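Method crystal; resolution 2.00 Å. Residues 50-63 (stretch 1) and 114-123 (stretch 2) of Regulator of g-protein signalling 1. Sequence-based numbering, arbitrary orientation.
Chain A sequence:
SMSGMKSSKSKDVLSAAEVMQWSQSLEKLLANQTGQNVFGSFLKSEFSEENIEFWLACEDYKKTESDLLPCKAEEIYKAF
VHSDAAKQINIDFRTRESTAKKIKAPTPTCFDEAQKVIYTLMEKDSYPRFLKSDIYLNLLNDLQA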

ATOM      1  N   GLU A  50       1.595  -7.520  -0.506  1.00 40.55           N
ATOM      2  CA  GLU A  50       0.132  -7.403  -0.633  1.00 40.72           C
ATOM      3  C   GLU A  50      -0.356  -6.125   0.012  1.00 39.19           C
ATOM      4  O   GLU A  50      -1.361  -5.563  -0.408  1.00 38.60           O
ATOM      5  CB  GLU A  50      -0.639  -8.623  -0.065  1.00 41.11           C
ATOM      6  CG  GLU A  50      -0.724  -8.763   1.478  1.00 44.57           C
ATOM      7  CD  GLU A  50       0.540  -9.373   2.098  1.00 49.97           C
ATOM      8  OE1 GLU A  50       1.557  -9.543   1.368  1.00 51.18           O
ATOM      9  OE2 GLU A  50       0.506  -9.690   3.317  1.00 52.89           O
ATOM     10  N   ASN A  51       0.374  -5.640   1.013  1.00 38.08           N
ATOM     11  CA  ASN A  51      -0.040  -4.425   1.726  1.00 38.56           C
ATOM     12  C   ASN A  51       0.038  -3.187   0.871  1.00 37.72           C
ATOM     13  O   ASN A  51      -0.901  -2.382   0.836  1.00 36.65           O
ATOM     14  CB  ASN A  51       0.739  -4.244   3.057  1.00 38.67           C
ATOM     15  CG  ASN A  51       0.245  -5.160   4.129  1.00 39.98           C
ATOM     16  OD1 ASN A  51      -0.895  -5.629   4.074  1.00 43.47           O
ATOM     17  ND2 ASN A  51       1.109  -5.492   5.078  1.00 45.51           N
ATOM     18  N   ILE A  52       1.176  -2.986   0.203  1.00 39.49           N
ATOM     19  CA  ILE A  52       1.351  -1.774  -0.600  1.00 38.77           C
ATOM     20  C   ILE A  52       0.564  -1.888  -1.901  1.00 38.54           C
ATOM     21  O   ILE A  52       0.018  -0.918  -2.410  1.00 38.92           O
ATOM     22  CB  ILE A  52       2.847  -1.435  -0.870  1.00 39.45           C
ATOM     23  CG1 ILE A  52       2.960   0.004  -1.420  1.00 38.99           C
ATOM     24  CG2 ILE A  52       3.491  -2.423  -1.847  1.00 39.34           C
ATOM     25  CD1 ILE A  52       4.383   0.416  -1.792  1.00 41.30           C
ATOM     26  N   GLU A  53       0.497  -3.088  -2.428  1.00 38.03           N
ATOM     27  CA  GLU A  53      -0.274  -3.332  -3.631  1.00 38.61           C
ATOM     28  C   GLU A  53      -1.745  -3.094  -3.424  1.00 37.64           C
ATOM     29  O   GLU A  53      -2.397  -2.430  -4.232  1.00 36.07           O
ATOM     30  CB  GLU A  53      -0.005  -4.732  -4.096  1.00 38.91           C
ATOM     31  CG  GLU A  53       1.358  -4.838  -4.663  1.00 43.34           C
ATOM     32  CD  GLU A  53       1.592  -6.168  -5.297  1.00 49.83           C
ATOM     33  OE1 GLU A  53       0.789  -7.116  -5.054  1.00 55.29           O
ATOM     34  OE2 GLU A  53       2.599  -6.261  -6.028  1.00 58.37           O
ATOM     35  N   PHE A  54      -2.264  -3.574  -2.287  1.00 36.24           N
ATOM     36  CA  PHE A  54      -3.621  -3.245  -1.901  1.00 35.99           C
ATOM     37  C   PHE A  54      -3.816  -1.772  -1.767  1.00 36.12           C
ATOM     38  O   PHE A  54      -4.774  -1.220  -2.317  1.00 35.52           O
ATOM     39  CB  PHE A  54      -4.044  -3.946  -0.566  1.00 35.99           C
ATOM     40  CG  PHE A  54      -5.404  -3.583  -0.125  1.00 35.85           C
ATOM     41  CD1 PHE A  54      -6.519  -3.971  -0.878  1.00 34.73           C
ATOM     42  CD2 PHE A  54      -5.603  -2.775   1.008  1.00 36.15           C
ATOM     43  CE1 PHE A  54      -7.830  -3.603  -0.466  1.00 37.52           C
ATOM     44  CE2 PHE A  54      -6.875  -2.424   1.427  1.00 34.80           C
ATOM     45  CZ  PHE A  54      -8.018  -2.816   0.688  1.00 34.66           C
ATOM     46  N   TRP A  55      -2.904  -1.119  -1.047  1.00 37.04           N
ATOM     47  CA  TRP A  55      -2.999   0.320  -0.836  1.00 37.83           C
ATOM     48  C   TRP A  55      -3.026   1.105  -2.172  1.00 37.76           C
ATOM     49  O   TRP A  55      -3.872   1.942  -2.380  1.00 37.66           O
ATOM     50  CB  TRP A  55      -1.854   0.790   0.079  1.00 39.44           C
ATOM     51  CG  TRP A  55      -2.006   2.195   0.489  1.00 40.05           C
ATOM     52  CD1 TRP A  55      -2.681   2.651   1.571  1.00 42.14           C
ATOM     53  CD2 TRP A  55      -1.479   3.358  -0.171  1.00 41.17           C
ATOM     54  NE1 TRP A  55      -2.620   4.013   1.624  1.00 42.31           N
ATOM     55  CE2 TRP A  55      -1.891   4.473   0.570  1.00 41.11           C
ATOM     56  CE3 TRP A  55      -0.700   3.558  -1.319  1.00 42.12           C
ATOM     57  CZ2 TRP A  55      -1.574   5.763   0.209  1.00 42.79           C
ATOM     58  CZ3 TRP A  55      -0.365   4.846  -1.664  1.00 41.84           C
ATOM     59  CH2 TRP A  55      -0.799   5.935  -0.895  1.00 40.59           C
ATOM     60  N   LEU A  56      -2.094   0.802  -3.077  1.00 38.26           N
ATOM     61  CA  LEU A  56      -2.075   1.404  -4.416  1.00 38.28           C
ATOM     62  C   LEU A  56      -3.325   1.073  -5.245  1.00 37.68           C
ATOM     63  O   LEU A  56      -3.794   1.904  -6.021  1.00 38.81           O
ATOM     64  CB  LEU A  56      -0.821   0.946  -5.180  1.00 38.73           C
ATOM     65  CG  LEU A  56       0.505   1.374  -4.573  1.00 40.61           C
ATOM     66  CD1 LEU A  56       1.701   0.485  -5.062  1.00 42.56           C
ATOM     67  CD2 LEU A  56       0.715   2.871  -4.824  1.00 42.04           C
ATOM     68  N   ALA A  57      -3.867  -0.141  -5.114  1.00 37.61           N
ATOM     69  CA  ALA A  57      -5.122  -0.481  -5.811  1.00 37.09           C
ATOM     70  C   ALA A  57      -6.280   0.384  -5.308  1.00 36.89           C
ATOM     71  O   ALA A  57      -7.174   0.791  -6.062  1.00 34.33           O
ATOM     72  CB  ALA A  57      -5.450  -1.959  -5.641  1.00 38.16           C
ATOM     73  N   CYS A  58      -6.278   0.666  -4.001  1.00 36.76           N
ATOM     74  CA  CYS A  58      -7.345   1.477  -3.417  1.00 37.54           C
ATOM     75  C   CYS A  58      -7.280   2.906  -3.935  1.00 37.11           C
ATOM     76  O   CYS A  58      -8.306   3.511  -4.188  1.00 36.70           O
ATOM     77  CB  CYS A  58      -7.260   1.470  -1.870  1.00 36.75           C
ATOM     78  SG  CYS A  58      -7.686  -0.113  -1.168  1.00 39.98           S
ATOM     79  N   GLU A  59      -6.065   3.427  -4.093  1.00 38.16           N
ATOM     80  CA  GLU A  59      -5.835   4.777  -4.629  1.00 39.46           C
ATOM     81  C   GLU A  59      -6.369   4.831  -6.056  1.00 40.00           C
ATOM     82  O   GLU A  59      -7.085   5.741  -6.429  1.00 40.46           O
ATOM     83  CB  GLU A  59      -4.343   5.145  -4.594  1.00 39.36           C
ATOM     84  CG  GLU A  59      -3.787   5.348  -3.153  1.00 41.92           C
ATOM     85  CD  GLU A  59      -4.519   6.446  -2.438  1.00 46.65           C
ATOM     86  OE1 GLU A  59      -5.353   6.144  -1.554  1.00 47.80           O
ATOM     87  OE2 GLU A  59      -4.320   7.622  -2.823  1.00 51.89           O
ATOM     88  N   ASP A  60      -6.081   3.779  -6.799  1.00 40.17           N
ATOM     89  CA  ASP A  60      -6.516   3.667  -8.176  1.00 41.03           C
ATOM     90  C   ASP A  60      -8.043   3.430  -8.282  1.00 40.32           C
ATOM     91  O   ASP A  60      -8.709   3.960  -9.197  1.00 38.74           O
ATOM     92  CB  ASP A  60      -5.563   2.688  -8.902  1.00 42.09           C
ATOM     93  CG  ASP A  60      -6.252   1.634  -9.664  1.00 47.41           C
ATOM     94  OD1 ASP A  60      -6.891   1.976 -10.686  1.00 48.93           O
ATOM     95  OD2 ASP A  60      -6.103   0.442  -9.251  1.00 56.38           O
ATOM     96  N   TYR A  61      -8.621   2.744  -7.294  1.00 39.57           N
ATOM     97  CA  TYR A  61     -10.081   2.569  -7.243  1.00 39.47           C
ATOM     98  C   TYR A  61     -10.815   3.909  -7.086  1.00 40.86           C
ATOM     99  O   TYR A  61     -11.874   4.146  -7.701  1.00 39.95           O
ATOM    100  CB  TYR A  61     -10.474   1.577  -6.148  1.00 38.16           C
ATOM    101  CG  TYR A  61     -11.933   1.506  -5.851  1.00 37.63           C
ATOM    102  CD1 TYR A  61     -12.771   0.643  -6.580  1.00 35.71           C
ATOM    103  CD2 TYR A  61     -12.499   2.254  -4.790  1.00 36.12           C
ATOM    104  CE1 TYR A  61     -14.133   0.559  -6.300  1.00 36.44           C
ATOM    105  CE2 TYR A  61     -13.886   2.180  -4.511  1.00 36.95           C
ATOM    106  CZ  TYR A  61     -14.687   1.322  -5.270  1.00 36.99           C
ATOM    107  OH  TYR A  61     -16.044   1.230  -5.029  1.00 37.44           O
ATOM    108  N   LYS A  62     -10.223   4.791  -6.289  1.00 42.54           N
ATOM    109  CA  LYS A  62     -10.823   6.078  -5.919  1.00 43.91           C
ATOM    110  C   LYS A  62     -10.885   7.071  -7.049  1.00 43.63           C
ATOM    111  O   LYS A  62     -11.694   7.991  -7.004  1.00 45.05           O
ATOM    112  CB  LYS A  62     -10.053   6.702  -4.744  1.00 43.60           C
ATOM    113  CG  LYS A  62     -10.549   6.220  -3.403  1.00 46.38           C
ATOM    114  CD  LYS A  62      -9.779   6.890  -2.228  1.00 46.36           C
ATOM    115  CE  LYS A  62      -8.471   6.229  -1.937  1.00 48.95           C
ATOM    116  NZ  LYS A  62      -7.883   6.672  -0.607  1.00 48.87           N
ATOM    117  N   LYS A  63     -10.023   6.910  -8.049  1.00 43.99           N
ATOM    118  CA  LYS A  63     -10.063   7.746  -9.235  1.00 43.50           C
ATOM    119  C   LYS A  63     -10.736   6.994 -10.412  1.00 43.29           C
ATOM    120  O   LYS A  63     -10.552   7.367 -11.556  1.00 43.35           O
ATOM    121  CB  LYS A  63      -8.648   8.171  -9.656  1.00 44.05           C
ATOM    122  CG  LYS A  63      -7.668   8.684  -8.546  1.00 45.02           C
ATOM    123  CD  LYS A  63      -6.211   8.347  -8.965  1.00 45.19           C
ATOM    124  CE  LYS A  63      -5.127   9.044  -8.141  1.00 47.61           C
ATOM    125  NZ  LYS A  63      -4.047   8.096  -7.632  1.00 49.12           N
ATOM    126  N   ALA A 114     -10.603  -0.583   5.246  1.00 38.72           N
ATOM    127  CA  ALA A 114      -9.571  -1.586   5.044  1.00 37.29           C
ATOM    128  C   ALA A 114      -8.242  -0.940   4.693  1.00 37.59           C
ATOM    129  O   ALA A 114      -7.175  -1.378   5.156  1.00 38.39           O
ATOM    130  CB  ALA A 114      -9.986  -2.602   3.992  1.00 37.37           C
ATOM    131  N   GLN A 115      -8.303   0.158   3.963  1.00 37.74           N
ATOM    132  CA  GLN A 115      -7.088   0.836   3.498  1.00 37.73           C
ATOM    133  C   GLN A 115      -6.381   1.455   4.732  1.00 37.15           C
ATOM    134  O   GLN A 115      -5.177   1.412   4.865  1.00 35.52           O
ATOM    135  CB  GLN A 115      -7.428   1.923   2.508  1.00 37.12           C
ATOM    136  CG  GLN A 115      -6.167   2.559   1.912  1.00 39.64           C
ATOM    137  CD  GLN A 115      -6.429   3.613   0.852  1.00 37.66           C
ATOM    138  OE1 GLN A 115      -7.530   4.132   0.732  1.00 41.72           O
ATOM    139  NE2 GLN A 115      -5.391   3.935   0.070  1.00 40.56           N
ATOM    140  N   LYS A 116      -7.181   2.052   5.603  1.00 38.24           N
ATOM    141  CA  LYS A 116      -6.668   2.644   6.809  1.00 38.25           C
ATOM    142  C   LYS A 116      -5.980   1.624   7.697  1.00 37.63           C
ATOM    143  O   LYS A 116      -4.906   1.869   8.171  1.00 38.58           O
ATOM    144  CB  LYS A 116      -7.762   3.381   7.527  1.00 38.65           C
ATOM    145  CG  LYS A 116      -7.214   4.337   8.592  1.00 42.38           C
ATOM    146  N   VAL A 117      -6.593   0.472   7.914  1.00 37.62           N
ATOM    147  CA  VAL A 117      -5.977  -0.592   8.671  1.00 37.14           C
ATOM    148  C   VAL A 117      -4.610  -0.942   8.063  1.00 36.92           C
ATOM    149  O   VAL A 117      -3.577  -1.054   8.769  1.00 36.06           O
ATOM    150  CB  VAL A 117      -6.890  -1.863   8.741  1.00 36.34           C
ATOM    151  CG1 VAL A 117      -6.154  -3.049   9.395  1.00 36.36           C
ATOM    152  CG2 VAL A 117      -8.155  -1.574   9.495  1.00 37.83           C
ATOM    153  N   ILE A 118      -4.591  -1.170   6.759  1.00 37.15           N
ATOM    154  CA  ILE A 118      -3.358  -1.599   6.096  1.00 37.53           C
ATOM    155  C   ILE A 118      -2.313  -0.480   6.132  1.00 37.22           C
ATOM    156  O   ILE A 118      -1.165  -0.751   6.332  1.00 38.45           O
ATOM    157  CB  ILE A 118      -3.600  -2.040   4.606  1.00 38.04           C
ATOM    158  CG1 ILE A 118      -4.492  -3.286   4.524  1.00 37.40           C
ATOM    159  CG2 ILE A 118      -2.290  -2.206   3.870  1.00 37.32           C
ATOM    160  CD1 ILE A 118      -4.053  -4.503   5.344  1.00 38.49           C
ATOM    161  N   TYR A 119      -2.709   0.762   5.970  1.00 37.87           N
ATOM    162  CA  TYR A 119      -1.757   1.864   6.105  1.00 37.83           C
ATOM    163  C   TYR A 119      -1.098   1.856   7.471  1.00 38.24           C
ATOM    164  O   TYR A 119       0.108   1.989   7.601  1.00 37.18           O
ATOM    165  CB  TYR A 119      -2.481   3.170   5.917  1.00 39.05           C
ATOM    166  CG  TYR A 119      -1.558   4.338   5.871  1.00 41.14           C
ATOM    167  CD1 TYR A 119      -0.984   4.711   4.676  1.00 43.36           C
ATOM    168  CD2 TYR A 119      -1.236   5.072   7.030  1.00 41.54           C
ATOM    169  CE1 TYR A 119      -0.162   5.784   4.593  1.00 42.73           C
ATOM    170  CE2 TYR A 119      -0.374   6.174   6.957  1.00 44.29           C
ATOM    171  CZ  TYR A 119       0.158   6.500   5.706  1.00 45.73           C
ATOM    172  OH  TYR A 119       0.995   7.551   5.515  1.00 46.23           O
ATOM    173  N   THR A 120      -1.915   1.667   8.516  1.00 38.40           N
ATOM    174  CA  THR A 120      -1.376   1.579   9.870  1.00 37.50           C
ATOM    175  C   THR A 120      -0.430   0.408  10.055  1.00 37.53           C
ATOM    176  O   THR A 120       0.649   0.540  10.704  1.00 36.00           O
ATOM    177  CB  THR A 120      -2.538   1.519  10.872  1.00 37.62           C
ATOM    178  OG1 THR A 120      -3.387   2.644  10.635  1.00 36.54           O
ATOM    179  CG2 THR A 120      -2.060   1.467  12.356  1.00 37.85           C
ATOM    180  N   LEU A 121      -0.805  -0.749   9.515  1.00 37.27           N
ATOM    181  CA  LEU A 121       0.048  -1.912   9.628  1.00 39.53           C
ATOM    182  C   LEU A 121       1.449  -1.649   9.041  1.00 39.28           C
ATOM    183  O   LEU A 121       2.490  -2.080   9.601  1.00 39.05           O
ATOM    184  CB  LEU A 121      -0.559  -3.144   8.952  1.00 40.46           C
ATOM    185  CG  LEU A 121      -1.609  -4.047   9.594  1.00 44.14           C
ATOM    186  CD1 LEU A 121      -1.698  -5.328   8.741  1.00 47.30           C
ATOM    187  CD2 LEU A 121      -1.347  -4.399  11.061  1.00 45.44           C
ATOM    188  N   MET A 122       1.458  -0.997   7.896  1.00 39.53           N
ATOM    189  CA  MET A 122       2.720  -0.567   7.257  1.00 40.61           C
ATOM    190  C   MET A 122       3.435   0.497   8.135  1.00 39.69           C
ATOM    191  O   MET A 122       4.586   0.383   8.455  1.00 40.38           O
ATOM    192  CB  MET A 122       2.427  -0.014   5.862  1.00 39.42           C
ATOM    193  CG  MET A 122       2.042  -1.088   4.834  1.00 42.90           C
ATOM    194  SD  MET A 122       2.035  -0.552   3.075  1.00 41.36           S
ATOM    195  CE  MET A 122       0.841   0.725   3.060  1.00 40.89           C
ATOM    196  N   GLU A 123       2.717   1.517   8.540  1.00 41.39           N
ATOM    197  CA  GLU A 123       3.319   2.615   9.312  1.00 42.43           C
ATOM    198  C   GLU A 123       4.022   2.137  10.557  1.00 41.52           C
ATOM    199  O   GLU A 123       5.087   2.609  10.862  1.00 41.57           O
ATOM    200  CB  GLU A 123       2.291   3.666   9.646  1.00 42.33           C
ATOM    201  CG  GLU A 123       2.846   5.019  10.049  1.00 44.30           C
ATOM    202  CD  GLU A 123       1.773   6.136  10.112  1.00 45.86           C
ATOM    203  OE1 GLU A 123       0.548   5.850  10.288  1.00 50.91           O
ATOM    204  OE2 GLU A 123       2.147   7.326   9.938  1.00 50.42           O
TER

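How do the two backbones lie against each other? Both stretches are helical, and their N-to-C directions differ by 140°, so they run roughly antiparallel but clearly splayed. The axes come within 9.7 Å, and the backbones draw closest at Asn51 and Ile118, whose CA atoms are 6.2 Å apart, and at Trp55 and Gln115, 6.0 Å apart between CA atoms. One turn forward along stretch 1 therefore matches roughly one turn back along stretch 2. Together the stretches bury 575 Å² of surface.

What does the first turn of stretch 1 meet? Asn51 points toward the partner helix, yet its neighbours there are apolar. Its CB lies 3.8 Å from Met122 CG, and its backbone O is 3.3 Å from Ile118 CG2. That O already accepts a hydrogen bond from Trp55 N at 3.0 Å, so the helix meets its polar need while the isoleucine methyl packs close by. Ile52 points sideways and contributes less, with its CB 4.1 Å from Met122 SD.

How do the aromatic residues fill the middle? Phe54 points toward stretch 2, and its ring reaches both Ala114 and Ile118: CZ is 3.9 Å from Ala114 CB, and CD2 is 3.7 Å from Ile118 CG1. These are dispersion contacts between buried apolar groups. The ring also comes near the backbone: Phe54 CE2 is 3.8 Å from Ala114 C, which lies at the ring edge. Trp55 leaves its helix sideways, but its indole swings nearer. Trp55 CB touches Met122 CE at 4.0 Å, while NE1 sits 3.5 Å from Tyr119 CD1, at the edge of the tyrosine ring. The two ring planes are inclined by 39°, an oblique pairing.

Why is a glutamine the centre of the last two turns? Gln115 fits as a knob into a hole formed by Trp55, Cys58, Glu59 and Lys62. Its NE2 lies over one face of the indole, 3.2 Å from Trp55 NE1; both nitrogens are donors, so this is packing without a hydrogen bond. Cys58 supplies an apolar wall, its CB 3.6 Å from Gln115 CD. The amide's two ends then find complementary partners. Gln115 NE2 donates to Glu59 OE1 at 2.7 Å, with a nearly straight 161° angle, and Lys62 NZ donates to Gln115 OE1 at 2.9 Å. Lys62 NZ also forms a salt bridge with Glu59 OE1 at 2.8 Å, so ammonium, carboxylate and amide close a compact polar cluster.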